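Local structure of oxidoreductase (Listeria innocua, 3E18) at residues Q7-G12 and K52-Y57; V69-P74 and K79-S84. The protein binds NAD through a Rossmann-type domain and is probably a dehydrogenase of the GFO/IDH/MocA family, although its substrate is unknown. All blocks are in the same frame, centred on the assembly; numbering follows the deposited sequence.

Contact 1 of 2, residues Q7-G12 and K52-Y57; sequences QLVIVG and KIYESY. With NAD (nicotinamide-adenine-dinucleotide), chain E.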
ATOM      1  N   GLN A   7      -1.134  45.764  -5.925  1.00 30.16           N
ATOM      2  CA  GLN A   7      -1.584  45.478  -7.273  1.00 26.63           C
ATOM      3  C   GLN A   7      -0.858  44.258  -7.800  1.00 32.61           C
ATOM      4  O   GLN A   7       0.380  44.249  -7.891  1.00 31.90           O
ATOM      5  CB  GLN A   7      -1.301  46.681  -8.173  1.00 29.48           C
ATOM      6  CG  GLN A   7      -1.866  47.997  -7.637  1.00 33.96           C
ATOM      7  CD  GLN A   7      -3.370  47.970  -7.514  1.00 33.68           C
ATOM      8  OE1 GLN A   7      -4.079  47.702  -8.489  1.00 37.95           O
ATOM      9  NE2 GLN A   7      -3.872  48.247  -6.309  1.00 33.14           N
ATOM     10  N   LEU A   8      -1.639  43.237  -8.145  1.00 32.45           N
ATOM     11  CA  LEU A   8      -1.129  41.962  -8.654  1.00 30.13           C
ATOM     12  C   LEU A   8      -1.441  41.832 -10.132  1.00 32.80           C
ATOM     13  O   LEU A   8      -2.562  42.107 -10.543  1.00 32.55           O
ATOM     14  CB  LEU A   8      -1.798  40.803  -7.905  1.00 31.18           C
ATOM     15  CG  LEU A   8      -1.413  39.387  -8.344  1.00 29.57           C
ATOM     16  CD1 LEU A   8      -0.126  38.983  -7.615  1.00 22.21           C
ATOM     17  CD2 LEU A   8      -2.523  38.427  -8.028  1.00 25.06           C
ATOM     18  N   VAL A   9      -0.462  41.414 -10.935  1.00 32.06           N
ATOM     19  CA  VAL A   9      -0.737  41.063 -12.332  1.00 28.51           C
ATOM     20  C   VAL A   9      -0.693  39.545 -12.519  1.00 31.87           C
ATOM     21  O   VAL A   9       0.229  38.872 -12.038  1.00 25.85           O
ATOM     22  CB  VAL A   9       0.203  41.803 -13.328  1.00 29.91           C
ATOM     23  CG1 VAL A   9       0.093  41.230 -14.748  1.00 29.12           C
ATOM     24  CG2 VAL A   9      -0.101  43.313 -13.323  1.00 25.23           C
ATOM     25  N   ILE A  10      -1.714  39.019 -13.195  1.00 26.54           N
ATOM     26  CA  ILE A  10      -1.806  37.605 -13.547  1.00 31.07           C
ATOM     27  C   ILE A  10      -1.001  37.344 -14.813  1.00 30.73           C
ATOM     28  O   ILE A  10      -1.268  37.936 -15.863  1.00 31.28           O
ATOM     29  CB  ILE A  10      -3.293  37.162 -13.765  1.00 30.16           C
ATOM     30  CG1 ILE A  10      -4.147  37.415 -12.511  1.00 33.76           C
ATOM     31  CG2 ILE A  10      -3.397  35.706 -14.263  1.00 30.76           C
ATOM     32  CD1 ILE A  10      -3.702  36.707 -11.273  1.00 38.73           C
ATOM     33  N   VAL A  11       0.001  36.470 -14.701  1.00 31.65           N
ATOM     34  CA  VAL A  11       0.835  36.064 -15.839  1.00 29.22           C
ATOM     35  C   VAL A  11       0.540  34.602 -16.174  1.00 32.26           C
ATOM     36  O   VAL A  11       0.936  33.684 -15.447  1.00 27.24           O
ATOM     37  CB  VAL A  11       2.346  36.228 -15.537  1.00 33.19           C
ATOM     38  CG1 VAL A  11       3.172  35.908 -16.765  1.00 32.51           C
ATOM     39  CG2 VAL A  11       2.640  37.641 -15.044  1.00 33.15           C
ATOM     40  N   GLY A  12      -0.152  34.393 -17.285  1.00 26.06           N
ATOM     41  CA  GLY A  12      -0.627  33.072 -17.643  1.00 31.48           C
ATOM     42  C   GLY A  12      -2.120  33.039 -17.389  1.00 33.61           C
ATOM     43  O   GLY A  12      -2.564  32.716 -16.291  1.00 33.85           O
ATOM     44  N   LYS A  52      -7.687  44.667 -17.283  1.00 36.76           N
ATOM     45  CA  LYS A  52      -6.596  45.354 -17.989  1.00 36.87           C
ATOM     46  C   LYS A  52      -5.627  44.322 -18.561  1.00 38.97           C
ATOM     47  O   LYS A  52      -5.270  43.353 -17.881  1.00 38.25           O
ATOM     48  CB  LYS A  52      -5.841  46.292 -17.049  1.00 38.90           C
ATOM     49  CG  LYS A  52      -4.754  47.130 -17.723  1.00 37.61           C
ATOM     50  CD  LYS A  52      -3.610  47.433 -16.763  1.00 41.31           C
ATOM     51  CE  LYS A  52      -2.793  48.646 -17.219  1.00 43.87           C
ATOM     52  NZ  LYS A  52      -2.401  48.587 -18.664  1.00 45.00           N
ATOM     53  N   ILE A  53      -5.219  44.517 -19.814  1.00 36.02           N
ATOM     54  CA  ILE A  53      -4.237  43.618 -20.429  1.00 40.34           C
ATOM     55  C   ILE A  53      -2.951  44.311 -20.864  1.00 41.14           C
ATOM     56  O   ILE A  53      -2.972  45.449 -21.340  1.00 39.78           O
ATOM     57  CB  ILE A  53      -4.830  42.780 -21.584  1.00 43.66           C
ATOM     58  CG1 ILE A  53      -5.487  43.675 -22.637  1.00 45.83           C
ATOM     59  CG2 ILE A  53      -5.824  41.754 -21.029  1.00 41.73           C
ATOM     60  CD1 ILE A  53      -5.664  43.007 -23.992  1.00 50.54           C
ATOM     61  N   TYR A  54      -1.833  43.623 -20.658  1.00 39.14           N
ATOM     62  CA  TYR A  54      -0.529  44.118 -21.046  1.00 37.78           C
ATOM     63  C   TYR A  54      -0.117  43.449 -22.336  1.00 37.22           C
ATOM     64  O   TYR A  54      -0.458  42.290 -22.568  1.00 39.40           O
ATOM     65  CB  TYR A  54       0.499  43.810 -19.959  1.00 32.25           C
ATOM     66  CG  TYR A  54       0.360  44.651 -18.718  1.00 32.66           C
ATOM     67  CD1 TYR A  54       1.138  45.799 -18.540  1.00 31.45           C
ATOM     68  CD2 TYR A  54      -0.526  44.291 -17.705  1.00 32.82           C
ATOM     69  CE1 TYR A  54       1.020  46.576 -17.391  1.00 27.77           C
ATOM     70  CE2 TYR A  54      -0.650  45.054 -16.557  1.00 33.70           C
ATOM     71  CZ  TYR A  54       0.127  46.197 -16.407  1.00 34.77           C
ATOM     72  OH  TYR A  54       0.006  46.950 -15.267  1.00 37.41           O
ATOM     73  N   GLU A  55       0.621  44.176 -23.173  1.00 41.65           N
ATOM     74  CA  GLU A  55       1.065  43.654 -24.468  1.00 45.75           C
ATOM     75  C   GLU A  55       2.311  42.771 -24.367  1.00 43.65           C
ATOM     76  O   GLU A  55       2.578  41.957 -25.255  1.00 43.44           O
ATOM     77  CB  GLU A  55       1.303  44.795 -25.469  1.00 49.17           C
ATOM     78  CG  GLU A  55       0.048  45.594 -25.842  1.00 57.93           C
ATOM     79  CD  GLU A  55      -1.026  44.745 -26.515  1.00 65.94           C
ATOM     80  OE1 GLU A  55      -0.702  44.015 -27.478  1.00 67.90           O
ATOM     81  OE2 GLU A  55      -2.196  44.814 -26.081  1.00 69.52           O
ATOM     82  N   SER A  56       3.069  42.934 -23.286  1.00 42.92           N
ATOM     83  CA  SER A  56       4.285  42.161 -23.085  1.00 39.96           C
ATOM     84  C   SER A  56       4.554  41.957 -21.602  1.00 39.16           C
ATOM     85  O   SER A  56       4.074  42.717 -20.763  1.00 36.92           O
ATOM     86  CB  SER A  56       5.480  42.858 -23.740  1.00 39.58           C
ATOM     87  OG  SER A  56       5.811  44.041 -23.037  1.00 45.14           O
ATOM     88  N   TYR A  57       5.337  40.931 -21.286  1.00 37.17           N
ATOM     89  CA  TYR A  57       5.743  40.694 -19.910  1.00 37.23           C
ATOM     90  C   TYR A  57       6.688  41.804 -19.460  1.00 34.91           C
ATOM     91  O   TYR A  57       6.600  42.280 -18.333  1.00 38.33           O
ATOM     92  CB  TYR A  57       6.369  39.305 -19.761  1.00 35.07           C
ATOM     93  CG  TYR A  57       6.685  38.924 -18.332  1.00 34.71           C
ATOM     94  CD1 TYR A  57       5.694  38.947 -17.344  1.00 35.42           C
ATOM     95  CD2 TYR A  57       7.972  38.528 -17.969  1.00 34.42           C
ATOM     96  CE1 TYR A  57       5.993  38.599 -16.019  1.00 32.53           C
ATOM     97  CE2 TYR A  57       8.272  38.167 -16.653  1.00 31.55           C
ATOM     98  CZ  TYR A  57       7.272  38.203 -15.690  1.00 34.33           C
ATOM     99  OH  TYR A  57       7.548  37.850 -14.388  1.00 31.66           O
TER
HETATM  100  PA  NAD E 360      -3.056  26.213 -18.904  1.00 38.54           P
HETATM  101  O1A NAD E 360      -4.525  26.077 -18.770  1.00 43.57           O
HETATM  102  O2A NAD E 360      -2.492  25.525 -20.079  1.00 41.27           O
HETATM  103  O5B NAD E 360      -2.648  27.766 -18.909  1.00 42.35           O
HETATM  104  C5B NAD E 360      -1.316  28.226 -18.969  1.00 43.64           C
HETATM  105  C4B NAD E 360      -1.346  29.599 -19.633  1.00 38.53           C
HETATM  106  O4B NAD E 360      -0.062  30.195 -19.619  1.00 40.14           O
HETATM  107  C3B NAD E 360      -1.775  29.492 -21.094  1.00 43.75           C
HETATM  108  O3B NAD E 360      -2.847  30.376 -21.322  1.00 36.76           O
HETATM  109  C2B NAD E 360      -0.544  29.918 -21.869  1.00 43.33           C
HETATM  110  O2B NAD E 360      -0.858  30.597 -23.063  1.00 42.25           O
HETATM  111  C1B NAD E 360       0.178  30.804 -20.871  1.00 41.81           C
HETATM  112  N9A NAD E 360       1.627  30.899 -21.109  1.00 43.32           N
HETATM  113  C8A NAD E 360       2.473  29.911 -21.551  1.00 40.11           C
HETATM  114  N7A NAD E 360       3.728  30.418 -21.617  1.00 42.23           N
HETATM  115  C5A NAD E 360       3.685  31.715 -21.228  1.00 46.39           C
HETATM  116  C6A NAD E 360       4.665  32.695 -21.121  1.00 43.49           C
HETATM  117  N6A NAD E 360       5.946  32.358 -21.262  1.00 39.35           N
HETATM  118  N1A NAD E 360       4.312  33.964 -20.687  1.00 39.31           N
HETATM  119  C2A NAD E 360       3.001  34.262 -20.369  1.00 39.51           C
HETATM  120  N3A NAD E 360       2.035  33.284 -20.481  1.00 44.80           N
HETATM  121  C4A NAD E 360       2.370  32.032 -20.906  1.00 44.44           C
HETATM  122  O3  NAD E 360      -2.354  25.652 -17.556  1.00 30.37           O
HETATM  123  PN  NAD E 360      -3.052  25.583 -16.124  1.00 33.66           P
HETATM  124  O1N NAD E 360      -3.747  24.277 -15.969  1.00 36.74           O
HETATM  125  O2N NAD E 360      -3.760  26.848 -15.823  1.00 33.42           O
HETATM  126  O5D NAD E 360      -1.745  25.492 -15.145  1.00 29.86           O
HETATM  127  C5D NAD E 360      -0.760  26.501 -15.085  1.00 29.54           C
HETATM  128  C4D NAD E 360       0.050  26.359 -13.777  1.00 29.44           C
HETATM  129  O4D NAD E 360      -0.832  26.272 -12.672  1.00 35.70           O
HETATM  130  C3D NAD E 360       0.892  25.096 -13.726  1.00 30.00           C
HETATM  131  O3D NAD E 360       2.080  25.355 -12.992  1.00 28.42           O
HETATM  132  C2D NAD E 360       0.064  24.106 -12.933  1.00 33.81           C
HETATM  133  O2D NAD E 360       0.904  23.224 -12.224  1.00 37.40           O
HETATM  134  C1D NAD E 360      -0.687  25.031 -11.985  1.00 37.48           C
HETATM  135  N1N NAD E 360      -1.992  24.522 -11.485  1.00 38.11           N
HETATM  136  C2N NAD E 360      -2.152  24.473 -10.129  1.00 40.47           C
HETATM  137  C3N NAD E 360      -3.330  24.023  -9.544  1.00 42.63           C
HETATM  138  C7N NAD E 360      -3.519  24.214  -8.071  1.00 36.73           C
HETATM  139  O7N NAD E 360      -4.601  23.587  -7.436  1.00 44.48           O
HETATM  140  N7N NAD E 360      -2.673  24.984  -7.379  1.00 33.66           N
HETATM  141  C4N NAD E 360      -4.399  23.641 -10.368  1.00 36.56           C
HETATM  142  C5N NAD E 360      -4.244  23.707 -11.756  1.00 34.24           C
HETATM  143  C6N NAD E 360      -3.037  24.158 -12.303  1.00 38.87           C
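V9 and V11, two residues apart on strand 6-11, face the segment K52-Y57, which leads into helix 57-62, with backbones well separated, V11 and Y57 lying 7.9 Å apart between CA atoms. Tyrosine suits such a gap, because its long flat ring carries apolar carbon across it and ends in a hydroxyl for a polar partner farther on. V9 CG2 sits 3.7 Å from Y54 CE2, the methyl meeting the ring obliquely. V11 lies at about a right angle to the Y57 side chain, and its CG2 comes to 3.6 Å from Y57 CE1. With CG anti to the backbone N (chi1 -174°), Y57 swings its ring back to the strand from the first turn of the helix; both V11 methyls rest near the CD1-CE1 side of that ring. The other V11 methyl, CG1, lies 4.0 Å from NAD C2A, and therefore V11 borders both tyrosine and adenine. Beyond it, G12 CA approaches NAD O4B to 3.5 Å; glycine suits this tight spot, where the backbone takes a positive phi (106°) beside the ribose. The hydroxyls bond elsewhere, Y54 to D63 and Y57 to the carbonyl of L81. The contact itself is thus purely apolar, and the fixed hydroxyls probably limit how far either ring can shift against its valine.

Contact 2 of 2, residues V69-P74 and K79-S84; sequences VLIATP and KELAIS. With NAD (nicotinamide-adenine-dinucleotide), chain E.
Within the Rossmann fold, the beta-alpha-beta unit of strand 68-71, helix 78-87 and strand 91-95 packs its helix on the sheet here, while the loop leaving the first strand enters the NAD pocket. I71 and L81 cover most of the interface. I71 points its CB toward the helix, and its CD1 lies against the helix backbone, 3.5 Å from A82 N and 3.8 Å from A82 CB. Alanine fits this position because its short side chain lets the isoleucine methyl approach the helix closely. L81 reaches past I71 to the loop, meeting T73 tip to tip, with L81 CD1 3.7 Å from T73 OG1 and equally near T73 CG2. Threonine serves two surroundings here: its hydroxyl bonds to S77, whereas its methyl turns to the adenine. With chi1 at 62°, CG2 lies anti to the carbonyl carbon, and this puts the methyl 3.5 Å from NAD N3A. The T73 carbonyl receives a hydrogen bond from H78 at the start of the helix, which ties the loop to the helix that L81 and A82 belong to. Proline, with its compact apolar ring, suits the next place in the loop, where it borders the adenine and its ribose: P74 CD lies 3.5 Å from NAD C8A and 3.7 Å from NAD O4B.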
ATOM      1  N   VAL A  69       3.512  39.828  -9.051  1.00 27.27           N
ATOM      2  CA  VAL A  69       2.986  39.017 -10.144  1.00 29.15           C
ATOM      3  C   VAL A  69       2.594  37.626  -9.664  1.00 28.57           C
ATOM      4  O   VAL A  69       3.198  37.059  -8.748  1.00 26.62           O
ATOM      5  CB  VAL A  69       3.942  38.922 -11.384  1.00 29.94           C
ATOM      6  CG1 VAL A  69       4.314  40.314 -11.907  1.00 35.47           C
ATOM      7  CG2 VAL A  69       5.180  38.101 -11.070  1.00 34.37           C
ATOM      8  N   LEU A  70       1.541  37.104 -10.277  1.00 26.53           N
ATOM      9  CA  LEU A  70       1.142  35.720 -10.095  1.00 27.24           C
ATOM     10  C   LEU A  70       1.568  34.955 -11.345  1.00 27.76           C
ATOM     11  O   LEU A  70       1.140  35.292 -12.448  1.00 31.15           O
ATOM     12  CB  LEU A  70      -0.381  35.634  -9.878  1.00 28.58           C
ATOM     13  CG  LEU A  70      -1.113  34.292  -9.640  1.00 30.18           C
ATOM     14  CD1 LEU A  70      -1.518  33.660 -10.948  1.00 31.59           C
ATOM     15  CD2 LEU A  70      -0.273  33.295  -8.847  1.00 24.66           C
ATOM     16  N   ILE A  71       2.390  33.920 -11.171  1.00 25.06           N
ATOM     17  CA  ILE A  71       2.828  33.083 -12.304  1.00 27.84           C
ATOM     18  C   ILE A  71       2.024  31.794 -12.408  1.00 29.16           C
ATOM     19  O   ILE A  71       2.149  30.896 -11.583  1.00 27.25           O
ATOM     20  CB  ILE A  71       4.351  32.810 -12.271  1.00 25.72           C
ATOM     21  CG1 ILE A  71       5.091  34.141 -12.412  1.00 33.12           C
ATOM     22  CG2 ILE A  71       4.804  31.870 -13.415  1.00 23.61           C
ATOM     23  CD1 ILE A  71       6.436  34.121 -11.804  1.00 35.99           C
ATOM     24  N   ALA A  72       1.181  31.725 -13.431  1.00 29.66           N
ATOM     25  CA  ALA A  72       0.370  30.536 -13.655  1.00 30.89           C
ATOM     26  C   ALA A  72       0.548  30.017 -15.086  1.00 30.03           C
ATOM     27  O   ALA A  72      -0.423  29.735 -15.806  1.00 33.21           O
ATOM     28  CB  ALA A  72      -1.091  30.831 -13.349  1.00 32.37           C
ATOM     29  N   THR A  73       1.807  29.892 -15.489  1.00 29.93           N
ATOM     30  CA  THR A  73       2.185  29.365 -16.801  1.00 28.58           C
ATOM     31  C   THR A  73       2.594  27.889 -16.632  1.00 35.27           C
ATOM     32  O   THR A  73       2.729  27.432 -15.494  1.00 31.90           O
ATOM     33  CB  THR A  73       3.352  30.176 -17.382  1.00 33.01           C
ATOM     34  OG1 THR A  73       4.494  30.039 -16.522  1.00 27.33           O
ATOM     35  CG2 THR A  73       2.985  31.638 -17.513  1.00 33.86           C
ATOM     36  N   PRO A  74       2.765  27.129 -17.746  1.00 35.78           N
ATOM     37  CA  PRO A  74       3.338  25.776 -17.620  1.00 30.84           C
ATOM     38  C   PRO A  74       4.679  25.729 -16.867  1.00 32.07           C
ATOM     39  O   PRO A  74       5.391  26.727 -16.779  1.00 29.57           O
ATOM     40  CB  PRO A  74       3.493  25.324 -19.072  1.00 34.57           C
ATOM     41  CG  PRO A  74       2.403  26.049 -19.796  1.00 31.42           C
ATOM     42  CD  PRO A  74       2.364  27.411 -19.142  1.00 34.09           C
ATOM     43  N   LYS A  79      10.637  29.505 -13.623  1.00 28.65           N
ATOM     44  CA  LYS A  79      11.885  30.020 -13.066  1.00 29.56           C
ATOM     45  C   LYS A  79      12.301  31.348 -13.712  1.00 27.09           C
ATOM     46  O   LYS A  79      12.634  32.295 -13.003  1.00 31.49           O
ATOM     47  CB  LYS A  79      12.990  28.977 -13.210  1.00 25.79           C
ATOM     48  CG  LYS A  79      14.351  29.392 -12.625  1.00 35.11           C
ATOM     49  CD  LYS A  79      15.463  28.523 -13.197  1.00 38.40           C
ATOM     50  CE  LYS A  79      16.827  28.950 -12.667  1.00 43.94           C
ATOM     51  NZ  LYS A  79      17.937  28.055 -13.114  1.00 50.84           N
ATOM     52  N   GLU A  80      12.265  31.412 -15.045  1.00 29.96           N
ATOM     53  CA  GLU A  80      12.692  32.610 -15.782  1.00 33.75           C
ATOM     54  C   GLU A  80      11.781  33.801 -15.489  1.00 32.46           C
ATOM     55  O   GLU A  80      12.267  34.909 -15.251  1.00 27.57           O
ATOM     56  CB  GLU A  80      12.760  32.348 -17.300  1.00 38.16           C
ATOM     57  CG  GLU A  80      13.232  33.549 -18.139  1.00 41.99           C
ATOM     58  CD  GLU A  80      13.331  33.245 -19.634  1.00 43.53           C
ATOM     59  OE1 GLU A  80      14.215  32.455 -20.045  1.00 46.63           O
ATOM     60  OE2 GLU A  80      12.524  33.815 -20.400  1.00 46.37           O
ATOM     61  N   LEU A  81      10.470  33.561 -15.511  1.00 30.57           N
ATOM     62  CA  LEU A  81       9.483  34.605 -15.227  1.00 27.89           C
ATOM     63  C   LEU A  81       9.568  35.113 -13.794  1.00 28.26           C
ATOM     64  O   LEU A  81       9.408  36.308 -13.560  1.00 29.72           O
ATOM     65  CB  LEU A  81       8.065  34.120 -15.545  1.00 29.12           C
ATOM     66  CG  LEU A  81       7.830  33.640 -16.981  1.00 32.86           C
ATOM     67  CD1 LEU A  81       6.416  33.076 -17.164  1.00 30.31           C
ATOM     68  CD2 LEU A  81       8.111  34.711 -18.011  1.00 35.09           C
ATOM     69  N   ALA A  82       9.822  34.211 -12.844  1.00 25.21           N
ATOM     70  CA  ALA A  82       9.981  34.589 -11.436  1.00 27.33           C
ATOM     71  C   ALA A  82      11.230  35.418 -11.204  1.00 29.95           C
ATOM     72  O   ALA A  82      11.156  36.459 -10.568  1.00 31.21           O
ATOM     73  CB  ALA A  82       9.978  33.363 -10.516  1.00 23.83           C
ATOM     74  N   ILE A  83      12.370  34.957 -11.715  1.00 27.20           N
ATOM     75  CA  ILE A  83      13.628  35.696 -11.540  1.00 29.33           C
ATOM     76  C   ILE A  83      13.527  37.070 -12.223  1.00 28.42           C
ATOM     77  O   ILE A  83      13.896  38.071 -11.634  1.00 28.39           O
ATOM     78  CB  ILE A  83      14.853  34.874 -12.022  1.00 30.88           C
ATOM     79  CG1 ILE A  83      15.082  33.685 -11.078  1.00 28.64           C
ATOM     80  CG2 ILE A  83      16.112  35.767 -12.155  1.00 28.57           C
ATOM     81  CD1 ILE A  83      16.149  32.699 -11.541  1.00 34.23           C
ATOM     82  N   SER A  84      12.950  37.124 -13.422  1.00 29.88           N
ATOM     83  CA  SER A  84      12.674  38.405 -14.083  1.00 28.99           C
ATOM     84  C   SER A  84      11.832  39.364 -13.252  1.00 31.55           C
ATOM     85  O   SER A  84      12.132  40.558 -13.194  1.00 28.04           O
ATOM     86  CB  SER A  84      11.975  38.190 -15.426  1.00 31.67           C
ATOM     87  OG  SER A  84      12.882  37.617 -16.332  1.00 41.15           O
TER
HETATM   88  PA  NAD E 360      -3.056  26.213 -18.904  1.00 38.54           P
HETATM   89  O1A NAD E 360      -4.525  26.077 -18.770  1.00 43.57           O
HETATM   90  O2A NAD E 360      -2.492  25.525 -20.079  1.00 41.27           O
HETATM   91  O5B NAD E 360      -2.648  27.766 -18.909  1.00 42.35           O
HETATM   92  C5B NAD E 360      -1.316  28.226 -18.969  1.00 43.64           C
HETATM   93  C4B NAD E 360      -1.346  29.599 -19.633  1.00 38.53           C
HETATM   94  O4B NAD E 360      -0.062  30.195 -19.619  1.00 40.14           O
HETATM   95  C3B NAD E 360      -1.775  29.492 -21.094  1.00 43.75           C
HETATM   96  O3B NAD E 360      -2.847  30.376 -21.322  1.00 36.76           O
HETATM   97  C2B NAD E 360      -0.544  29.918 -21.869  1.00 43.33           C
HETATM   98  O2B NAD E 360      -0.858  30.597 -23.063  1.00 42.25           O
HETATM   99  C1B NAD E 360       0.178  30.804 -20.871  1.00 41.81           C
HETATM  100  N9A NAD E 360       1.627  30.899 -21.109  1.00 43.32           N
HETATM  101  C8A NAD E 360       2.473  29.911 -21.551  1.00 40.11           C
HETATM  102  N7A NAD E 360       3.728  30.418 -21.617  1.00 42.23           N
HETATM  103  C5A NAD E 360       3.685  31.715 -21.228  1.00 46.39           C
HETATM  104  C6A NAD E 360       4.665  32.695 -21.121  1.00 43.49           C
HETATM  105  N6A NAD E 360       5.946  32.358 -21.262  1.00 39.35           N
HETATM  106  N1A NAD E 360       4.312  33.964 -20.687  1.00 39.31           N
HETATM  107  C2A NAD E 360       3.001  34.262 -20.369  1.00 39.51           C
HETATM  108  N3A NAD E 360       2.035  33.284 -20.481  1.00 44.80           N
HETATM  109  C4A NAD E 360       2.370  32.032 -20.906  1.00 44.44           C
HETATM  110  O3  NAD E 360      -2.354  25.652 -17.556  1.00 30.37           O
HETATM  111  PN  NAD E 360      -3.052  25.583 -16.124  1.00 33.66           P
HETATM  112  O1N NAD E 360      -3.747  24.277 -15.969  1.00 36.74           O
HETATM  113  O2N NAD E 360      -3.760  26.848 -15.823  1.00 33.42           O
HETATM  114  O5D NAD E 360      -1.745  25.492 -15.145  1.00 29.86           O
HETATM  115  C5D NAD E 360      -0.760  26.501 -15.085  1.00 29.54           C
HETATM  116  C4D NAD E 360       0.050  26.359 -13.777  1.00 29.44           C
HETATM  117  O4D NAD E 360      -0.832  26.272 -12.672  1.00 35.70           O
HETATM  118  C3D NAD E 360       0.892  25.096 -13.726  1.00 30.00           C
HETATM  119  O3D NAD E 360       2.080  25.355 -12.992  1.00 28.42           O
HETATM  120  C2D NAD E 360       0.064  24.106 -12.933  1.00 33.81           C
HETATM  121  O2D NAD E 360       0.904  23.224 -12.224  1.00 37.40           O
HETATM  122  C1D NAD E 360      -0.687  25.031 -11.985  1.00 37.48           C
HETATM  123  N1N NAD E 360      -1.992  24.522 -11.485  1.00 38.11           N
HETATM  124  C2N NAD E 360      -2.152  24.473 -10.129  1.00 40.47           C
HETATM  125  C3N NAD E 360      -3.330  24.023  -9.544  1.00 42.63           C
HETATM  126  C7N NAD E 360      -3.519  24.214  -8.071  1.00 36.73           C
HETATM  127  O7N NAD E 360      -4.601  23.587  -7.436  1.00 44.48           O
HETATM  128  N7N NAD E 360      -2.673  24.984  -7.379  1.00 33.66           N
HETATM  129  C4N NAD E 360      -4.399  23.641 -10.368  1.00 36.56           C
HETATM  130  C5N NAD E 360      -4.244  23.707 -11.756  1.00 34.24           C
HETATM  131  C6N NAD E 360      -3.037  24.158 -12.303  1.00 38.87           C

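In the fold
Contacts 1 and 2 are both buried; contact 1 rests on strand 6-11 and contact 2 on its neighbour in the parallel Rossmann sheet, strand 68-71, where V11 N bonds to L70 O at 2.8 Å. Contact 1 covers its strand with tyrosines from a loop and the start of a helix; contact 2 does so with a regular helix and small or branched aliphatic residues. Contact 1 lies farther from the chain's centre, and its K52-Y57 side includes exposed residues, as does the outer face of helix 78-87. The Y57 hydroxyl, bonded to helix 78-87, ties the two together. Beyond the strands, G12 and the A72-P74 loop both border NAD, while V11 O packs on T73 CG2.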